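Local coordinates for protein evasin-3 (Rhipicephalus sanguineus, PDB 6I31) that binds host CXC chemokines, including CXCL8, as a tick salivary knottin, neutralising them and disrupting the CXCL8 homodimer, at residues N16-S28 and N45-L57. Sequence-based numbering, arbitrary orientation.
Sequences NFDVVSCNKNCTS and NKKGHCYKIIGNL. With CD (cadmium ion), chain C.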
loop_
_atom_site.group_PDB
_atom_site.type_symbol
_atom_site.label_atom_id
_atom_site.label_comp_id
_atom_site.label_asym_id
_atom_site.label_seq_id
_atom_site.Cartn_x
_atom_site.Cartn_y
_atom_site.Cartn_z
ATOM N N ASN A 16 4.744 1.400 13.647
ATOM C CA ASN A 16 4.562 2.733 13.066
ATOM C C ASN A 16 3.984 2.663 11.663
ATOM O O ASN A 16 3.665 3.721 11.121
ATOM C CB ASN A 16 5.897 3.499 12.996
ATOM C CG ASN A 16 6.543 3.763 14.313
ATOM O OD1 ASN A 16 5.883 3.894 15.349
ATOM N ND2 ASN A 16 7.855 3.875 14.285
ATOM N N PHE A 17 3.862 1.460 11.069
ATOM C CA PHE A 17 3.474 1.334 9.661
ATOM C C PHE A 17 2.208 0.582 9.387
ATOM O O PHE A 17 1.914 -0.415 10.038
ATOM C CB PHE A 17 4.625 0.717 8.830
ATOM C CG PHE A 17 5.871 1.555 8.888
ATOM C CD1 PHE A 17 5.955 2.753 8.191
ATOM C CD2 PHE A 17 6.966 1.148 9.639
ATOM C CE1 PHE A 17 7.102 3.547 8.267
ATOM C CE2 PHE A 17 8.098 1.959 9.743
ATOM C CZ PHE A 17 8.159 3.153 9.062
ATOM N N ASP A 18 1.433 1.106 8.441
ATOM C CA ASP A 18 0.172 0.527 8.006
ATOM C C ASP A 18 0.227 0.120 6.533
ATOM O O ASP A 18 0.965 0.708 5.759
ATOM C CB ASP A 18 -0.983 1.539 8.207
ATOM C CG ASP A 18 -1.275 1.878 9.668
ATOM O OD1 ASP A 18 -1.012 1.017 10.545
ATOM O OD2 ASP A 18 -1.757 3.011 9.934
ATOM N N VAL A 19 -0.554 -0.899 6.154
ATOM C CA VAL A 19 -0.659 -1.300 4.743
ATOM C C VAL A 19 -1.880 -0.584 4.182
ATOM O O VAL A 19 -2.940 -0.600 4.803
ATOM C CB VAL A 19 -0.783 -2.842 4.551
ATOM C CG1 VAL A 19 -0.980 -3.191 3.075
ATOM C CG2 VAL A 19 0.444 -3.571 5.103
ATOM N N VAL A 20 -1.746 0.022 3.024
ATOM C CA VAL A 20 -2.861 0.718 2.400
ATOM C C VAL A 20 -2.949 0.312 0.932
ATOM O O VAL A 20 -1.973 -0.179 0.356
ATOM C CB VAL A 20 -2.812 2.272 2.580
ATOM C CG1 VAL A 20 -2.822 2.681 4.058
ATOM C CG2 VAL A 20 -1.607 2.883 1.857
ATOM N N SER A 21 -4.100 0.597 0.307
ATOM C CA SER A 21 -4.300 0.307 -1.104
ATOM C C SER A 21 -3.464 1.184 -2.016
ATOM O O SER A 21 -3.224 2.364 -1.738
ATOM C CB SER A 21 -5.785 0.388 -1.471
ATOM O OG SER A 21 -5.975 0.109 -2.851
ATOM N N CYS A 22 -3.014 0.594 -3.113
ATOM C CA CYS A 22 -2.258 1.258 -4.160
ATOM C C CYS A 22 -3.123 1.254 -5.448
ATOM O O CYS A 22 -2.656 1.465 -6.563
ATOM C CB CYS A 22 -0.908 0.560 -4.307
ATOM S SG CYS A 22 0.064 1.069 -5.738
ATOM N N ASN A 23 -4.444 1.038 -5.230
ATOM C CA ASN A 23 -5.590 1.056 -6.141
ATOM C C ASN A 23 -5.376 0.422 -7.518
ATOM O O ASN A 23 -5.628 1.065 -8.540
ATOM C CB ASN A 23 -6.096 2.514 -6.295
ATOM C CG ASN A 23 -6.447 3.149 -4.970
ATOM O OD1 ASN A 23 -7.367 2.713 -4.264
ATOM N ND2 ASN A 23 -5.691 4.164 -4.592
ATOM N N LYS A 24 -4.999 -0.863 -7.555
ATOM C CA LYS A 24 -4.786 -1.562 -8.819
ATOM C C LYS A 24 -4.888 -3.089 -8.641
ATOM O O LYS A 24 -4.378 -3.601 -7.655
ATOM C CB LYS A 24 -3.415 -1.166 -9.406
ATOM C CG LYS A 24 -3.153 -1.695 -10.809
ATOM C CD LYS A 24 -1.891 -1.087 -11.410
ATOM C CE LYS A 24 -1.476 -1.755 -12.705
ATOM N NZ LYS A 24 -2.599 -1.932 -13.665
ATOM N N ASN A 25 -5.523 -3.801 -9.597
ATOM C CA ASN A 25 -5.575 -5.266 -9.565
ATOM C C ASN A 25 -4.225 -5.765 -10.081
ATOM O O ASN A 25 -3.562 -5.085 -10.870
ATOM C CB ASN A 25 -6.678 -5.840 -10.494
ATOM C CG ASN A 25 -8.075 -5.330 -10.265
ATOM O OD1 ASN A 25 -8.958 -5.473 -11.112
ATOM N ND2 ASN A 25 -8.308 -4.707 -9.142
ATOM N N CYS A 26 -3.819 -6.951 -9.650
ATOM C CA CYS A 26 -2.565 -7.528 -10.090
ATOM C C CYS A 26 -2.671 -9.041 -10.087
ATOM O O CYS A 26 -3.548 -9.619 -9.432
ATOM C CB CYS A 26 -1.456 -7.053 -9.162
ATOM S SG CYS A 26 -1.799 -7.407 -7.425
ATOM N N THR A 27 -1.788 -9.689 -10.841
ATOM C CA THR A 27 -1.706 -11.148 -10.872
ATOM C C THR A 27 -0.273 -11.486 -10.557
ATOM O O THR A 27 0.625 -10.766 -10.991
ATOM C CB THR A 27 -2.120 -11.717 -12.233
ATOM O OG1 THR A 27 -1.165 -11.283 -13.198
ATOM C CG2 THR A 27 -3.510 -11.274 -12.651
ATOM N N SER A 28 -0.054 -12.574 -9.814
ATOM C CA SER A 28 1.267 -13.059 -9.445
ATOM C C SER A 28 2.087 -13.404 -10.695
ATOM O O SER A 28 1.525 -13.872 -11.702
ATOM C CB SER A 28 1.135 -14.322 -8.597
ATOM O OG SER A 28 0.346 -15.274 -9.292
ATOM N N ASN A 45 -4.188 -18.069 -4.479
ATOM C CA ASN A 45 -4.838 -17.267 -5.520
ATOM C C ASN A 45 -3.812 -16.626 -6.424
ATOM O O ASN A 45 -2.773 -16.171 -5.929
ATOM C CB ASN A 45 -5.729 -16.172 -4.882
ATOM C CG ASN A 45 -6.955 -16.782 -4.243
ATOM O OD1 ASN A 45 -7.078 -16.958 -3.033
ATOM N ND2 ASN A 45 -7.874 -17.165 -5.048
ATOM N N LYS A 46 -4.055 -16.650 -7.744
ATOM C CA LYS A 46 -3.147 -15.987 -8.696
ATOM C C LYS A 46 -3.482 -14.492 -8.771
ATOM O O LYS A 46 -2.630 -13.719 -9.207
ATOM C CB LYS A 46 -3.271 -16.590 -10.125
ATOM C CG LYS A 46 -2.692 -18.000 -10.290
ATOM C CD LYS A 46 -2.902 -18.499 -11.731
ATOM C CE LYS A 46 -2.410 -19.913 -11.953
ATOM N NZ LYS A 46 -2.697 -20.367 -13.336
ATOM N N LYS A 47 -4.721 -14.078 -8.423
ATOM C CA LYS A 47 -5.147 -12.672 -8.560
ATOM C C LYS A 47 -5.322 -11.992 -7.213
ATOM O O LYS A 47 -5.854 -12.593 -6.277
ATOM C CB LYS A 47 -6.448 -12.578 -9.373
ATOM C CG LYS A 47 -6.298 -13.053 -10.841
ATOM C CD LYS A 47 -7.597 -12.955 -11.697
ATOM C CE LYS A 47 -8.475 -14.173 -11.539
ATOM N NZ LYS A 47 -9.539 -14.295 -12.599
ATOM N N GLY A 48 -4.872 -10.749 -7.133
ATOM C CA GLY A 48 -4.950 -9.969 -5.906
ATOM C C GLY A 48 -5.005 -8.481 -6.180
ATOM O O GLY A 48 -5.553 -8.042 -7.196
ATOM N N HIS A 49 -4.487 -7.694 -5.244
ATOM C CA HIS A 49 -4.501 -6.239 -5.352
ATOM C C HIS A 49 -3.166 -5.669 -4.958
ATOM O O HIS A 49 -2.422 -6.294 -4.201
ATOM C CB HIS A 49 -5.587 -5.651 -4.449
ATOM C CG HIS A 49 -6.947 -6.072 -4.866
ATOM N ND1 HIS A 49 -7.510 -7.229 -4.385
ATOM C CD2 HIS A 49 -7.770 -5.533 -5.791
ATOM C CE1 HIS A 49 -8.671 -7.335 -4.991
ATOM N NE2 HIS A 49 -8.877 -6.326 -5.822
ATOM N N CYS A 50 -2.862 -4.485 -5.475
ATOM C CA CYS A 50 -1.645 -3.759 -5.153
ATOM C C CYS A 50 -1.817 -3.004 -3.857
ATOM O O CYS A 50 -2.820 -2.317 -3.659
ATOM C CB CYS A 50 -1.242 -2.828 -6.291
ATOM S SG CYS A 50 -0.988 -3.688 -7.865
ATOM N N TYR A 51 -0.808 -3.128 -2.973
ATOM C CA TYR A 51 -0.810 -2.432 -1.686
ATOM C C TYR A 51 0.523 -1.741 -1.498
ATOM O O TYR A 51 1.477 -2.089 -2.182
ATOM C CB TYR A 51 -1.026 -3.400 -0.529
ATOM C CG TYR A 51 -2.305 -4.193 -0.639
ATOM C CD1 TYR A 51 -3.544 -3.599 -0.394
ATOM C CD2 TYR A 51 -2.284 -5.528 -1.018
ATOM C CE1 TYR A 51 -4.737 -4.323 -0.531
ATOM C CE2 TYR A 51 -3.467 -6.266 -1.136
ATOM C CZ TYR A 51 -4.690 -5.652 -0.911
ATOM O OH TYR A 51 -5.853 -6.380 -1.035
ATOM N N LYS A 52 0.627 -0.911 -0.469
ATOM C CA LYS A 52 1.884 -0.226 -0.108
ATOM C C LYS A 52 1.899 0.054 1.375
ATOM O O LYS A 52 0.851 0.038 2.030
ATOM C CB LYS A 52 2.117 1.060 -0.938
ATOM C CG LYS A 52 1.039 2.122 -0.673
ATOM C CD LYS A 52 1.239 3.390 -1.543
ATOM C CE LYS A 52 -0.014 4.255 -1.413
ATOM N NZ LYS A 52 0.017 5.410 -2.361
ATOM N N ILE A 53 3.091 0.260 1.914
ATOM C CA ILE A 53 3.295 0.510 3.318
ATOM C C ILE A 53 3.535 1.980 3.518
ATOM O O ILE A 53 4.394 2.575 2.864
ATOM C CB ILE A 53 4.464 -0.315 3.856
ATOM C CG1 ILE A 53 4.259 -1.842 3.517
ATOM C CG2 ILE A 53 4.639 -0.061 5.344
ATOM C CD1 ILE A 53 5.428 -2.686 3.959
ATOM N N ILE A 54 2.792 2.569 4.461
ATOM C CA ILE A 54 2.997 3.976 4.789
ATOM C C ILE A 54 3.079 4.128 6.286
ATOM O O ILE A 54 2.592 3.270 7.044
ATOM C CB ILE A 54 1.875 4.904 4.146
ATOM C CG1 ILE A 54 0.442 4.565 4.639
ATOM C CG2 ILE A 54 1.926 4.861 2.602
ATOM C CD1 ILE A 54 -0.020 5.327 5.906
ATOM N N GLY A 55 3.675 5.225 6.691
ATOM C CA GLY A 55 3.720 5.656 8.079
ATOM C C GLY A 55 3.020 6.998 8.155
ATOM O O GLY A 55 3.216 7.843 7.286
ATOM N N ASN A 56 2.239 7.237 9.195
ATOM C CA ASN A 56 1.591 8.520 9.345
ATOM C C ASN A 56 2.446 9.451 10.152
ATOM O O ASN A 56 2.993 9.060 11.181
ATOM C CB ASN A 56 0.268 8.333 10.110
ATOM C CG ASN A 56 -0.798 7.799 9.220
ATOM O OD1 ASN A 56 -1.400 8.542 8.447
ATOM N ND2 ASN A 56 -1.043 6.500 9.314
ATOM N N LEU A 57 2.530 10.709 9.714
ATOM C CA LEU A 57 3.152 11.720 10.520
ATOM C C LEU A 57 1.992 12.457 11.251
ATOM O O LEU A 57 1.038 12.920 10.596
ATOM C CB LEU A 57 3.981 12.696 9.648
ATOM C CG LEU A 57 4.846 13.663 10.473
ATOM C CD1 LEU A 57 6.091 12.923 10.973
ATOM C CD2 LEU A 57 5.315 14.848 9.612
HETATM CD CD CD C . -1.202 12.989 10.296
HETATM O O HOH W 1 -3.158 4.706 8.284
HETATM O O HOH W 2 -5.316 -2.142 -4.845
#
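Strand 47-55 of the knottin scaffold pairs antiparallel with two strands in turn, 24-27 and, past a corner and beta bulge at N23, 17-22. D18 faces I54 and V20 faces K52 as hydrogen-bonded pairs; the bond from V20 N to K52 O is 2.8 Å and nearly straight. At the bulge the register slips by two residues: C50 N still donates to K24 O (2.8 Å), while C22 N reaches C50 O from above the carbonyl plane. A water bridges K24 N and C50 O, and S21 OG closes an ST turn by accepting from N23 N. F17, V19 and I53 share one face of the 17-22 pairing, where F17 and I53 cross at about a right angle, F17 CB 3.6 Å from I53 CG2. Next to them V19 CG1, anti to the backbone N and beside its own carbonyl carbon (chi1 176°), rests 3.6 Å from Y51 CB. The Y51 ring turns its edge to V20 O and meets S21 CA obliquely. An alanine in place of Y51 has no ring and would probably leave V19 CG1 packed against CB alone, and V20 O and S21 CA without their aromatic neighbour. On the other face V20 CG1 packs 3.8 Å from I54 CG1, and a second water joins D18 OD2 to N56 ND2. In the second pairing G48 N donates almost straight to C26 O (2.9 Å). There N25 and H49 lie side by side on the face shared with T27 and K47, N25 ND2 3.5 Å from H49 CD2, planes 87° apart. C26 is disulfide-bonded to C39, C50 to C33 and C22 to C37. L57 O binds cadmium with E60, and strand 38-40 pairs with 47-55 through H49 and Y51.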